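Local coordinates for long form salivary protein D7L1 (PDB 3DXL), which binds and sequesters host biogenic amines and leukotrienes in two separate pockets, modulating the blood feeding of female mosquitoes, at residues Ala65-Ala70 and Leu99-Asn104; Ser71-Gln76 and Ala91-Val96; Asp207-Lys212 and Ala224-Leu229; Lys212-Leu217 and Asp265-Arg270. All blocks are in the same frame, centred on the assembly; numbering follows the deposited sequence.

The four contacts fall into two groups, one in each odorant-binding-protein-like part of this all-helical chain. Interactions 1 and 2 belong to the N-terminal part, whose pocket takes lipids; their centres are 13 Å apart and they touch, Ala70 CB lying 3.4 Å from Ala93 O. Tyr92 of interaction 2 lies near that pocket, its side chain about 6 Å from that of Trp37, which binds leukotriene E4. Interactions 3 and 4, also 13 Å apart between centres, share Lys212 and helix 208-217. A salt bridge joins them, Glu210 OE2 to Arg267 NH1, 2.8 Å. Segment 265-270 of interaction 4 also contains Asp265 and Glu268, which bind noradrenaline. Interactions 2 and 3 have centres 35 Å apart.

Interaction 1 of 4, residues Ala65-Ala70 and Leu99-Asn104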
loop_
_atom_site.group_PDB
_atom_site.type_symbol
_atom_site.label_atom_id
_atom_site.label_comp_id
_atom_site.label_asym_id
_atom_site.label_seq_id
_atom_site.Cartn_x
_atom_site.Cartn_y
_atom_site.Cartn_z
ATOM N N ALA A 65 17.313 -13.079 5.291
ATOM C CA ALA A 65 17.691 -14.063 6.300
ATOM C C ALA A 65 17.371 -15.491 5.852
ATOM O O ALA A 65 17.943 -16.447 6.385
ATOM C CB ALA A 65 16.995 -13.754 7.622
ATOM N N GLN A 66 16.478 -15.625 4.869
ATOM C CA GLN A 66 15.911 -16.917 4.436
ATOM C C GLN A 66 15.348 -17.714 5.619
ATOM O O GLN A 66 15.579 -18.926 5.760
ATOM C CB GLN A 66 16.887 -17.730 3.568
ATOM C CG GLN A 66 17.007 -17.177 2.140
ATOM C CD GLN A 66 17.630 -18.149 1.157
ATOM O OE1 GLN A 66 16.960 -18.660 0.253
ATOM N NE2 GLN A 66 18.921 -18.405 1.320
ATOM N N LYS A 67 14.616 -16.998 6.469
ATOM C CA LYS A 67 13.962 -17.551 7.650
ATOM C C LYS A 67 12.688 -16.771 7.913
ATOM O O LYS A 67 12.537 -15.627 7.462
ATOM C CB LYS A 67 14.814 -17.370 8.907
ATOM C CG LYS A 67 16.227 -17.849 8.862
ATOM C CD LYS A 67 16.950 -17.321 10.082
ATOM C CE LYS A 67 18.384 -17.759 10.084
ATOM N NZ LYS A 67 18.984 -17.510 11.393
ATOM N N PHE A 68 11.799 -17.381 8.689
ATOM C CA PHE A 68 10.650 -16.694 9.244
ATOM C C PHE A 68 11.067 -15.858 10.456
ATOM O O PHE A 68 12.129 -16.098 11.049
ATOM C CB PHE A 68 9.550 -17.704 9.580
ATOM C CG PHE A 68 8.968 -18.366 8.363
ATOM C CD1 PHE A 68 7.852 -17.815 7.731
ATOM C CD2 PHE A 68 9.559 -19.504 7.813
ATOM C CE1 PHE A 68 7.322 -18.405 6.605
ATOM C CE2 PHE A 68 9.036 -20.103 6.679
ATOM C CZ PHE A 68 7.918 -19.548 6.066
ATOM N N ASP A 69 10.244 -14.873 10.803
ATOM C CA ASP A 69 10.560 -13.901 11.842
ATOM C C ASP A 69 9.270 -13.562 12.569
ATOM O O ASP A 69 8.350 -13.002 11.978
ATOM C CB ASP A 69 11.187 -12.647 11.207
ATOM C CG ASP A 69 11.762 -11.679 12.227
ATOM O OD1 ASP A 69 11.449 -11.781 13.429
ATOM O OD2 ASP A 69 12.530 -10.789 11.805
ATOM N N ALA A 70 9.190 -13.925 13.845
ATOM C CA ALA A 70 7.980 -13.694 14.620
ATOM C C ALA A 70 7.911 -12.301 15.247
ATOM O O ALA A 70 6.919 -11.961 15.897
ATOM C CB ALA A 70 7.827 -14.765 15.690
ATOM N N LEU A 99 9.569 -22.634 13.026
ATOM C CA LEU A 99 9.676 -23.046 11.625
ATOM C C LEU A 99 11.149 -23.122 11.222
ATOM O O LEU A 99 11.960 -22.309 11.688
ATOM C CB LEU A 99 8.925 -22.075 10.701
ATOM C CG LEU A 99 7.400 -22.135 10.731
ATOM C CD1 LEU A 99 6.834 -21.028 9.835
ATOM C CD2 LEU A 99 6.896 -23.501 10.294
ATOM N N PRO A 100 11.508 -24.099 10.368
ATOM C CA PRO A 100 12.904 -24.200 9.957
ATOM C C PRO A 100 13.289 -23.065 9.019
ATOM O O PRO A 100 12.414 -22.420 8.423
ATOM C CB PRO A 100 12.946 -25.530 9.199
ATOM C CG PRO A 100 11.573 -25.688 8.657
ATOM C CD PRO A 100 10.679 -25.138 9.732
ATOM N N SER A 101 14.586 -22.814 8.901
ATOM C CA SER A 101 15.093 -21.935 7.860
ATOM C C SER A 101 14.589 -22.462 6.520
ATOM O O SER A 101 14.505 -23.672 6.307
ATOM C CB SER A 101 16.611 -21.866 7.923
ATOM O OG SER A 101 16.995 -21.269 9.144
ATOM N N THR A 102 14.184 -21.553 5.640
ATOM C CA THR A 102 13.426 -21.937 4.460
ATOM C C THR A 102 13.890 -21.152 3.239
ATOM O O THR A 102 14.069 -19.931 3.311
ATOM C CB THR A 102 11.904 -21.723 4.712
ATOM O OG1 THR A 102 11.470 -22.568 5.786
ATOM C CG2 THR A 102 11.074 -22.034 3.476
ATOM N N ASN A 103 14.071 -21.861 2.128
ATOM C CA ASN A 103 14.493 -21.263 0.860
ATOM C C ASN A 103 13.536 -20.186 0.355
ATOM O O ASN A 103 12.323 -20.300 0.521
ATOM C CB ASN A 103 14.651 -22.341 -0.219
ATOM C CG ASN A 103 15.773 -23.326 0.080
ATOM O OD1 ASN A 103 16.661 -23.057 0.893
ATOM N ND2 ASN A 103 15.736 -24.476 -0.587
ATOM N N ASN A 104 14.107 -19.153 -0.263
ATOM C CA ASN A 104 13.358 -18.012 -0.790
ATOM C C ASN A 104 12.769 -18.297 -2.175
ATOM O O ASN A 104 13.139 -17.673 -3.173
ATOM C CB ASN A 104 14.257 -16.764 -0.808
ATOM C CG ASN A 104 13.526 -15.512 -1.270
ATOM O OD1 ASN A 104 12.326 -15.360 -1.046
ATOM N ND2 ASN A 104 14.254 -14.610 -1.921
HETATM O O HOH W 1 12.557 -19.831 9.861
#
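A G1 beta bulge, with Gln66 and Lys67 both facing Asp62, shapes one side of this contact: the short hairpin of strands 61-62 and 67-68, against which the irregular loop joining helices 86-97 and 106-119 is laid. The two chains run in roughly opposing directions and come closest at Lys67 and Ser101.

Two direct hydrogen bonds cross the interface, and Gln66 accepts both. Its backbone O takes the N-H of Thr102 at 3.0 Å, with the donor above the carbonyl plane. Its side chain is extended beyond CG, so that OE1 arrives at the backbone N of Asn104, 2.9 Å away. That donor lies in the amide plane, on a lone pair of OE1. The amide of Asn104 itself stands almost perpendicular to that of Gln66 (82°) and turns elsewhere, OD1 bonding to Lys52.

Apolar packing is concentrated on Phe68. Leu99 CD1 sits over the centre of one ring face, 3.7 Å from the Phe68 centroid and 12° off the normal, a CH-pi contact. Thr102 OG1 meets the ring at its edge, 3.6 Å from Phe68 CE2. Tyr61 packs edge-to-face with the same ring, while Val96, Ala112 and Tyr113 also touch Phe68, tying the hairpin to both flanking helices. Further out, the aliphatic part of Lys67 passes Ser101 OG, CG closest, the ammonium continuing beyond.

Polar groups beside the ring are held locally. The hydroxyl of Thr102 donates from OG1 to Pro100 O at 2.8 Å, and water 1 accepts from Phe68 N at 2.8 Å while donating to Leu99 O.

Interaction 2 of 4, residues Ser71-Gln76 and Ala91-Val96; sequences SVIQEQ and AYANAV
The Tyr92 ring carries the delta methyl of Ile73 on one face. Ile73 CD1 stands 3.7 Å from the centroid of the Tyr92 ring and 13° off its normal, so the methyl lies over the centre in a CH-pi contact, its CG1-CD1 bond nearly parallel to the ring. Its closest ring atom is Tyr92 CE2, at 3.6 Å, and Ile73 CG1 lies at a similar height but out past the CE2 side. Tyr92 OH is hydrogen-bonded to Tyr113 OH and to a bound glycerol, probably from the crystallisation liquor.

Tyr92 has CG anti to the backbone N (chi1 172°), which brings the ring across toward helix 71-79. In Ile73, CG1 lies beside the backbone N and CD1 extends from it, reaching in between Tyr92 and Val96. The same methyl also touches Val96 CG2, at 3.8 Å, one turn beyond Tyr92. The other branch, Ile73 CG2, meets Ala93 CB at 4.0 Å; the small alanine side chain lies at the point where the two segments come nearest. Gln74, bent at chi2, brings NE2 to 3.5 Å from Ala93 CB, where the otherwise buried contact reaches the surface.

No hydrogen bond crosses between the segments. They run nearly antiparallel, 163° between their directions, with axes 9.4 Å apart. Leu127 touches Ile73, and Val116 packs on both Tyr92 and Val96. This is interhelical core packing in the N-terminal PBP/GOBP domain: the side chain of Tyr92 is about 6 Å from that of Trp37, which binds leukotriene E4, consistent with a place beside its lipid pocket.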
loop_
_atom_site.group_PDB
_atom_site.type_symbol
_atom_site.label_atom_id
_atom_site.label_comp_id
_atom_site.label_asym_id
_atom_site.label_seq_id
_atom_site.Cartn_x
_atom_site.Cartn_y
_atom_site.Cartn_z
ATOM N N SER A 71 8.952 -11.497 15.041
ATOM C CA SER A 71 9.030 -10.181 15.666
ATOM C C SER A 71 7.816 -9.312 15.344
ATOM O O SER A 71 7.304 -8.620 16.220
ATOM C CB SER A 71 10.320 -9.456 15.265
ATOM O OG SER A 71 11.463 -10.231 15.594
ATOM N N VAL A 72 7.347 -9.365 14.094
ATOM C CA VAL A 72 6.202 -8.550 13.689
ATOM C C VAL A 72 4.929 -8.931 14.451
ATOM O O VAL A 72 4.090 -8.078 14.709
ATOM C CB VAL A 72 5.981 -8.555 12.145
ATOM C CG1 VAL A 72 5.637 -9.946 11.636
ATOM C CG2 VAL A 72 4.900 -7.562 11.758
ATOM N N ILE A 73 4.800 -10.204 14.841
ATOM C CA ILE A 73 3.637 -10.644 15.608
ATOM C C ILE A 73 3.570 -9.907 16.952
ATOM O O ILE A 73 2.517 -9.396 17.337
ATOM C CB ILE A 73 3.641 -12.177 15.803
ATOM C CG1 ILE A 73 3.476 -12.864 14.447
ATOM C CG2 ILE A 73 2.549 -12.614 16.801
ATOM C CD1 ILE A 73 3.795 -14.354 14.479
ATOM N N GLN A 74 4.702 -9.842 17.648
ATOM C CA GLN A 74 4.756 -9.125 18.921
ATOM C C GLN A 74 4.575 -7.611 18.742
ATOM O O GLN A 74 3.894 -6.973 19.544
ATOM C CB GLN A 74 6.043 -9.446 19.685
ATOM C CG GLN A 74 6.185 -10.926 20.100
ATOM C CD GLN A 74 5.065 -11.441 21.016
ATOM O OE1 GLN A 74 4.426 -10.679 21.755
ATOM N NE2 GLN A 74 4.837 -12.753 20.975
ATOM N N GLU A 75 5.156 -7.045 17.676
ATOM C CA GLU A 75 4.973 -5.627 17.369
ATOM C C GLU A 75 3.503 -5.328 17.104
ATOM O O GLU A 75 2.954 -4.335 17.590
ATOM C CB GLU A 75 5.817 -5.208 16.159
ATOM C CG GLU A 75 7.296 -5.015 16.450
ATOM C CD GLU A 75 7.557 -3.983 17.540
ATOM O OE1 GLU A 75 6.998 -2.866 17.468
ATOM O OE2 GLU A 75 8.320 -4.305 18.471
ATOM N N GLN A 76 2.864 -6.212 16.341
ATOM C CA GLN A 76 1.464 -6.064 16.003
ATOM C C GLN A 76 0.561 -6.111 17.238
ATOM O O GLN A 76 -0.339 -5.285 17.400
ATOM C CB GLN A 76 1.059 -7.117 14.970
ATOM C CG GLN A 76 -0.295 -6.882 14.333
ATOM C CD GLN A 76 -0.333 -5.692 13.387
ATOM O OE1 GLN A 76 0.675 -5.031 13.149
ATOM N NE2 GLN A 76 -1.505 -5.422 12.857
ATOM N N ALA A 91 1.419 -18.431 21.288
ATOM C CA ALA A 91 1.419 -19.734 20.606
ATOM C C ALA A 91 1.703 -19.563 19.105
ATOM O O ALA A 91 2.459 -20.335 18.521
ATOM C CB ALA A 91 0.102 -20.464 20.832
ATOM N N TYR A 92 1.124 -18.524 18.501
ATOM C CA TYR A 92 1.323 -18.221 17.088
ATOM C C TYR A 92 2.767 -17.785 16.841
ATOM O O TYR A 92 3.437 -18.294 15.934
ATOM C CB TYR A 92 0.303 -17.156 16.661
ATOM C CG TYR A 92 0.451 -16.556 15.275
ATOM C CD1 TYR A 92 0.850 -17.322 14.185
ATOM C CD2 TYR A 92 0.148 -15.209 15.060
ATOM C CE1 TYR A 92 0.961 -16.754 12.918
ATOM C CE2 TYR A 92 0.258 -14.635 13.797
ATOM C CZ TYR A 92 0.662 -15.407 12.737
ATOM O OH TYR A 92 0.759 -14.823 11.488
ATOM N N ALA A 93 3.264 -16.866 17.663
ATOM C CA ALA A 93 4.646 -16.418 17.529
ATOM C C ALA A 93 5.628 -17.584 17.693
ATOM O O ALA A 93 6.591 -17.708 16.934
ATOM C CB ALA A 93 4.953 -15.319 18.529
ATOM N N ASN A 94 5.373 -18.436 18.687
ATOM C CA ASN A 94 6.185 -19.633 18.906
ATOM C C ASN A 94 6.221 -20.558 17.692
ATOM O O ASN A 94 7.288 -21.038 17.313
ATOM C CB ASN A 94 5.710 -20.398 20.150
ATOM C CG ASN A 94 6.086 -19.703 21.439
ATOM O OD1 ASN A 94 6.960 -18.835 21.463
ATOM N ND2 ASN A 94 5.425 -20.085 22.529
ATOM N N ALA A 95 5.060 -20.803 17.085
ATOM C CA ALA A 95 4.987 -21.638 15.882
ATOM C C ALA A 95 5.818 -21.053 14.732
ATOM O O ALA A 95 6.511 -21.779 14.021
ATOM C CB ALA A 95 3.544 -21.856 15.464
ATOM N N VAL A 96 5.772 -19.733 14.570
ATOM C CA VAL A 96 6.589 -19.073 13.546
ATOM C C VAL A 96 8.085 -19.172 13.876
ATOM O O VAL A 96 8.885 -19.555 13.023
ATOM C CB VAL A 96 6.152 -17.602 13.318
ATOM C CG1 VAL A 96 7.121 -16.878 12.373
ATOM C CG2 VAL A 96 4.745 -17.560 12.744
#

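Interaction 3 of 4, residues Asp207-Lys212 and Ala224-Leu229; sequences DVEEVK and ALEEVL. Unlike the reference sequence in segment 224-229: Glu227 (reference Lys).
Val211 and Leu225 meet at the apolar centre, with Val211 CG1 3.8 Å from Leu225 CD2 and the two side chains crossing obliquely. Both start with a branch anti to the backbone N, Val211 by CG1 and Leu225 by CG, which sends their methyls into the gap between the helices. Beside them Val208 and Leu229 slide past each other in opposite directions, Val208 CG1 lying 4.1 Å from Leu229 CD1. Leu229 CD1 also rests loosely against Val211 CB.

Moving outward, the alkyl part of Lys212 extends the apolar surface: CG lies against Leu225 CD2. The chain then bends at chi3 (63°), and its CD crosses Glu226 obliquely, close to OE2, before NZ reaches the carboxylate.

A salt-bridge network closes the solvent side. Lys212 NZ gives a hydrogen bond to Glu226 OE2 at 3.0 Å, coming from above the carboxylate plane. The same ammonium bridges back within its own helix, 3.2 Å from Glu209 OE2, meeting that oxygen on its syn lone pair. The two glutamate oxygens, Glu209 OE2 and Glu226 OE2, are thus only 4.2 Å apart, their carboxylate planes 77° to each other. Water 2 donates to both, and together with the lysine charge it would be expected to ease their repulsion.

The segments of helices 208-217 and 223-234 that meet here run at 144°, their axes 10.6 Å apart at closest approach; a short connection joins the two helices. Helix 243-253 packs against helix 223-234, its Leu251 touching Leu225 and Leu229 and its Tyr247 touching Leu229, while Thr222 of the connection touches Lys212.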
loop_
_atom_site.group_PDB
_atom_site.type_symbol
_atom_site.label_atom_id
_atom_site.label_comp_id
_atom_site.label_asym_id
_atom_site.label_seq_id
_atom_site.Cartn_x
_atom_site.Cartn_y
_atom_site.Cartn_z
ATOM N N ASP A 207 11.069 4.773 -3.455
ATOM C CA ASP A 207 10.874 3.447 -4.038
ATOM C C ASP A 207 10.646 3.589 -5.538
ATOM O O ASP A 207 9.513 3.762 -6.002
ATOM C CB ASP A 207 9.713 2.708 -3.368
ATOM C CG ASP A 207 9.594 1.260 -3.830
ATOM O OD1 ASP A 207 10.183 0.892 -4.867
ATOM O OD2 ASP A 207 8.907 0.485 -3.139
ATOM N N VAL A 208 11.741 3.509 -6.294
ATOM C CA VAL A 208 11.701 3.709 -7.740
ATOM C C VAL A 208 10.764 2.706 -8.416
ATOM O O VAL A 208 10.064 3.044 -9.370
ATOM C CB VAL A 208 13.120 3.623 -8.377
ATOM C CG1 VAL A 208 13.051 3.699 -9.898
ATOM C CG2 VAL A 208 14.024 4.719 -7.849
ATOM N N GLU A 209 10.756 1.468 -7.919
ATOM C CA GLU A 209 9.929 0.434 -8.523
ATOM C C GLU A 209 8.433 0.738 -8.422
ATOM O O GLU A 209 7.680 0.411 -9.331
ATOM C CB GLU A 209 10.262 -0.952 -7.959
ATOM C CG GLU A 209 11.661 -1.467 -8.341
ATOM C CD GLU A 209 11.936 -1.430 -9.842
ATOM O OE1 GLU A 209 11.028 -1.757 -10.639
ATOM O OE2 GLU A 209 13.077 -1.085 -10.225
ATOM N N GLU A 210 8.009 1.369 -7.330
ATOM C CA GLU A 210 6.600 1.747 -7.215
ATOM C C GLU A 210 6.211 2.824 -8.240
ATOM O O GLU A 210 5.139 2.752 -8.839
ATOM C CB GLU A 210 6.274 2.200 -5.797
ATOM C CG GLU A 210 4.773 2.407 -5.516
ATOM C CD GLU A 210 3.929 1.127 -5.462
ATOM O OE1 GLU A 210 4.476 0.010 -5.302
ATOM O OE2 GLU A 210 2.693 1.255 -5.561
ATOM N N VAL A 211 7.098 3.802 -8.456
ATOM C CA VAL A 211 6.837 4.854 -9.449
ATOM C C VAL A 211 6.783 4.228 -10.840
ATOM O O VAL A 211 5.899 4.520 -11.645
ATOM C CB VAL A 211 7.887 5.977 -9.416
ATOM C CG1 VAL A 211 7.415 7.142 -10.259
ATOM C CG2 VAL A 211 8.130 6.443 -7.999
ATOM N N LYS A 212 7.722 3.322 -11.102
ATOM C CA LYS A 212 7.762 2.624 -12.382
ATOM C C LYS A 212 6.496 1.823 -12.639
ATOM O O LYS A 212 5.994 1.789 -13.755
ATOM C CB LYS A 212 8.979 1.702 -12.470
ATOM C CG LYS A 212 10.292 2.452 -12.641
ATOM C CD LYS A 212 11.499 1.531 -12.468
ATOM C CE LYS A 212 11.529 0.450 -13.528
ATOM N NZ LYS A 212 12.733 -0.428 -13.385
ATOM N N ALA A 224 13.342 6.837 -19.219
ATOM C CA ALA A 224 13.511 8.264 -18.984
ATOM C C ALA A 224 13.200 8.605 -17.523
ATOM O O ALA A 224 13.907 9.383 -16.905
ATOM C CB ALA A 224 12.658 9.078 -19.949
ATOM N N LEU A 225 12.158 7.986 -16.971
ATOM C CA LEU A 225 11.804 8.180 -15.570
ATOM C C LEU A 225 12.954 7.814 -14.638
ATOM O O LEU A 225 13.276 8.546 -13.715
ATOM C CB LEU A 225 10.577 7.345 -15.218
ATOM C CG LEU A 225 10.253 7.210 -13.726
ATOM C CD1 LEU A 225 9.824 8.539 -13.102
ATOM C CD2 LEU A 225 9.183 6.156 -13.503
ATOM N N GLU A 226 13.582 6.673 -14.895
ATOM C CA GLU A 226 14.674 6.224 -14.048
ATOM C C GLU A 226 15.829 7.218 -14.060
ATOM O O GLU A 226 16.402 7.522 -13.018
ATOM C CB GLU A 226 15.165 4.841 -14.469
ATOM C CG GLU A 226 14.323 3.688 -13.935
ATOM C CD GLU A 226 15.117 2.383 -13.789
ATOM O OE1 GLU A 226 15.978 2.097 -14.643
ATOM O OE2 GLU A 226 14.876 1.640 -12.816
ATOM N N GLU A 227 16.153 7.741 -15.243
ATOM C CA GLU A 227 17.203 8.747 -15.370
ATOM C C GLU A 227 16.855 10.019 -14.598
ATOM O O GLU A 227 17.676 10.559 -13.862
ATOM C CB GLU A 227 17.456 9.060 -16.846
ATOM C CG GLU A 227 18.096 7.906 -17.601
ATOM C CD GLU A 227 18.074 8.068 -19.110
ATOM O OE1 GLU A 227 17.325 8.925 -19.634
ATOM O OE2 GLU A 227 18.807 7.311 -19.775
ATOM N N VAL A 228 15.614 10.478 -14.741
ATOM C CA VAL A 228 15.153 11.630 -13.973
ATOM C C VAL A 228 15.248 11.371 -12.467
ATOM O O VAL A 228 15.729 12.202 -11.715
ATOM C CB VAL A 228 13.711 12.028 -14.360
ATOM C CG1 VAL A 228 13.091 12.942 -13.302
ATOM C CG2 VAL A 228 13.686 12.702 -15.736
ATOM N N LEU A 229 14.803 10.201 -12.028
ATOM C CA LEU A 229 14.842 9.912 -10.601
ATOM C C LEU A 229 16.257 9.792 -10.061
ATOM O O LEU A 229 16.516 10.185 -8.926
ATOM C CB LEU A 229 14.016 8.674 -10.257
ATOM C CG LEU A 229 12.504 8.904 -10.212
ATOM C CD1 LEU A 229 11.807 7.563 -10.015
ATOM C CD2 LEU A 229 12.107 9.893 -9.113
HETATM O O HOH W 2 14.939 0.880 -10.253
#

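Interaction 4 of 4, residues Lys212-Leu217 and Asp265-Arg270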
loop_
_atom_site.group_PDB
_atom_site.type_symbol
_atom_site.label_atom_id
_atom_site.label_comp_id
_atom_site.label_asym_id
_atom_site.label_seq_id
_atom_site.Cartn_x
_atom_site.Cartn_y
_atom_site.Cartn_z
ATOM N N LYS A 212 7.722 3.322 -11.102
ATOM C CA LYS A 212 7.762 2.624 -12.382
ATOM C C LYS A 212 6.496 1.823 -12.639
ATOM O O LYS A 212 5.994 1.789 -13.755
ATOM C CB LYS A 212 8.979 1.702 -12.470
ATOM C CG LYS A 212 10.292 2.452 -12.641
ATOM C CD LYS A 212 11.499 1.531 -12.468
ATOM C CE LYS A 212 11.529 0.450 -13.528
ATOM N NZ LYS A 212 12.733 -0.428 -13.385
ATOM N N ARG A 213 5.991 1.164 -11.590
ATOM C CA ARG A 213 4.778 0.376 -11.671
ATOM C C ARG A 213 3.642 1.229 -12.237
ATOM O O ARG A 213 2.906 0.799 -13.112
ATOM C CB ARG A 213 4.415 -0.153 -10.277
ATOM C CG ARG A 213 3.254 -1.126 -10.242
ATOM C CD ARG A 213 2.940 -1.558 -8.811
ATOM N NE ARG A 213 2.262 -2.860 -8.797
ATOM C CZ ARG A 213 0.955 -3.034 -8.962
ATOM N NH1 ARG A 213 0.153 -1.988 -9.126
ATOM N NH2 ARG A 213 0.435 -4.253 -8.948
ATOM N N ASP A 214 3.508 2.441 -11.709
ATOM C CA ASP A 214 2.436 3.336 -12.141
ATOM C C ASP A 214 2.621 3.884 -13.563
ATOM O O ASP A 214 1.645 4.073 -14.278
ATOM C CB ASP A 214 2.247 4.464 -11.138
ATOM C CG ASP A 214 1.516 4.008 -9.883
ATOM O OD1 ASP A 214 0.964 2.877 -9.867
ATOM O OD2 ASP A 214 1.495 4.794 -8.911
ATOM N N PHE A 215 3.872 4.094 -13.978
ATOM C CA PHE A 215 4.144 4.432 -15.382
ATOM C C PHE A 215 3.737 3.304 -16.323
ATOM O O PHE A 215 3.091 3.536 -17.352
ATOM C CB PHE A 215 5.620 4.768 -15.607
ATOM C CG PHE A 215 5.951 6.234 -15.459
ATOM C CD1 PHE A 215 5.615 6.923 -14.301
ATOM C CD2 PHE A 215 6.646 6.904 -16.461
ATOM C CE1 PHE A 215 5.934 8.268 -14.156
ATOM C CE2 PHE A 215 6.968 8.256 -16.322
ATOM C CZ PHE A 215 6.619 8.928 -15.164
ATOM N N LYS A 216 4.092 2.068 -15.959
ATOM C CA LYS A 216 3.767 0.943 -16.816
ATOM C C LYS A 216 2.261 0.758 -16.946
ATOM O O LYS A 216 1.764 0.404 -18.014
ATOM C CB LYS A 216 4.457 -0.330 -16.331
ATOM C CG LYS A 216 5.965 -0.274 -16.510
ATOM C CD LYS A 216 6.664 -1.541 -16.064
ATOM C CE LYS A 216 8.174 -1.404 -16.237
ATOM N NZ LYS A 216 8.914 -2.535 -15.608
ATOM N N LEU A 217 1.530 1.058 -15.871
ATOM C CA LEU A 217 0.072 0.952 -15.897
ATOM C C LEU A 217 -0.620 1.988 -16.785
ATOM O O LEU A 217 -1.768 1.789 -17.176
ATOM C CB LEU A 217 -0.515 0.978 -14.482
ATOM C CG LEU A 217 -0.317 -0.348 -13.742
ATOM C CD1 LEU A 217 -0.526 -0.169 -12.249
ATOM C CD2 LEU A 217 -1.220 -1.446 -14.310
ATOM N N ASP A 265 -2.276 10.629 -11.812
ATOM C CA ASP A 265 -3.729 10.736 -11.917
ATOM C C ASP A 265 -4.382 9.356 -11.882
ATOM O O ASP A 265 -5.379 9.138 -11.189
ATOM C CB ASP A 265 -4.162 11.432 -13.217
ATOM C CG ASP A 265 -3.986 12.943 -13.188
ATOM O OD1 ASP A 265 -3.643 13.533 -12.143
ATOM O OD2 ASP A 265 -4.196 13.533 -14.263
ATOM N N TYR A 266 -3.839 8.412 -12.644
ATOM C CA TYR A 266 -4.436 7.077 -12.670
ATOM C C TYR A 266 -4.244 6.352 -11.332
ATOM O O TYR A 266 -5.139 5.626 -10.879
ATOM C CB TYR A 266 -3.878 6.251 -13.824
ATOM C CG TYR A 266 -4.589 4.931 -14.076
ATOM C CD1 TYR A 266 -5.983 4.837 -14.045
ATOM C CD2 TYR A 266 -3.857 3.779 -14.386
ATOM C CE1 TYR A 266 -6.623 3.627 -14.297
ATOM C CE2 TYR A 266 -4.497 2.573 -14.648
ATOM C CZ TYR A 266 -5.872 2.508 -14.603
ATOM O OH TYR A 266 -6.519 1.329 -14.872
ATOM N N ARG A 267 -3.107 6.587 -10.681
ATOM C CA ARG A 267 -2.912 6.051 -9.339
ATOM C C ARG A 267 -3.961 6.585 -8.373
ATOM O O ARG A 267 -4.474 5.820 -7.544
ATOM C CB ARG A 267 -1.500 6.319 -8.824
ATOM C CG ARG A 267 -1.237 5.738 -7.421
ATOM C CD ARG A 267 -1.527 4.237 -7.361
ATOM N NE ARG A 267 -1.245 3.623 -6.066
ATOM C CZ ARG A 267 -0.054 3.163 -5.696
ATOM N NH1 ARG A 267 1.004 3.287 -6.499
ATOM N NH2 ARG A 267 0.079 2.557 -4.516
ATOM N N GLU A 268 -4.290 7.874 -8.460
ATOM C CA GLU A 268 -5.332 8.414 -7.584
ATOM C C GLU A 268 -6.650 7.659 -7.782
ATOM O O GLU A 268 -7.334 7.315 -6.811
ATOM C CB GLU A 268 -5.533 9.916 -7.814
ATOM C CG GLU A 268 -6.525 10.576 -6.832
ATOM C CD GLU A 268 -8.007 10.409 -7.200
ATOM O OE1 GLU A 268 -8.331 10.339 -8.404
ATOM O OE2 GLU A 268 -8.849 10.357 -6.273
ATOM N N VAL A 269 -7.012 7.417 -9.037
ATOM C CA VAL A 269 -8.231 6.693 -9.363
ATOM C C VAL A 269 -8.207 5.296 -8.738
ATOM O O VAL A 269 -9.164 4.866 -8.078
ATOM C CB VAL A 269 -8.438 6.603 -10.894
ATOM C CG1 VAL A 269 -9.579 5.648 -11.239
ATOM C CG2 VAL A 269 -8.734 7.988 -11.469
ATOM N N ARG A 270 -7.101 4.583 -8.921
ATOM C CA ARG A 270 -6.992 3.226 -8.406
ATOM C C ARG A 270 -6.918 3.201 -6.877
ATOM O O ARG A 270 -7.324 2.207 -6.255
ATOM C CB ARG A 270 -5.817 2.501 -9.059
ATOM C CG ARG A 270 -6.072 2.246 -10.540
ATOM C CD ARG A 270 -4.987 1.430 -11.205
ATOM N NE ARG A 270 -3.792 2.241 -11.407
ATOM C CZ ARG A 270 -2.678 2.140 -10.683
ATOM N NH1 ARG A 270 -2.587 1.243 -9.703
ATOM N NH2 ARG A 270 -1.648 2.943 -10.934
HETATM O O HOH W 3 0.032 0.757 -8.558
HETATM O O HOH W 4 -0.771 4.698 -12.882
#
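CB of Asp214 points toward helix 257-271 and comes within 4.2 Å of Arg270 NH2, with CG beside the backbone N (chi1 -76°). The two carboxylate oxygens serve two arginines. OD1 receives Arg270 NH2 at 2.8 Å, from above the carboxylate plane although within the guanidinium plane. OD2 accepts from Arg267 NH1 at 2.9 Å through its syn lone pair, the guanidinium standing almost perpendicular (88°) to the carboxylate; OD2 also lies against Arg267 CG and bonds to Tyr199 OH. Water 3 donates to OD1 and accepts from Arg213 NH1 and Arg270 NH1, which are 4.3 Å apart. Water 4 links Asp214 O to Arg270 NH2.

The Arg270 guanidinium is covered on one face by Leu217 CD1, 3.5 Å from Arg270 CZ, and Arg270 NE lies above the margin of the Tyr266 ring in the same helix. Glu210 pairs with Arg267, and Asp19 and Glu18 with Arg213, which would be expected to offset the positive charge.

The segments cross at nearly a right angle, 95°, with axes 9.9 Å apart. This buried salt-bridge network joins helix 208-217 to helix 257-271, which carries Asp265 and Glu268 of the noradrenaline site in the C-terminal amine pocket.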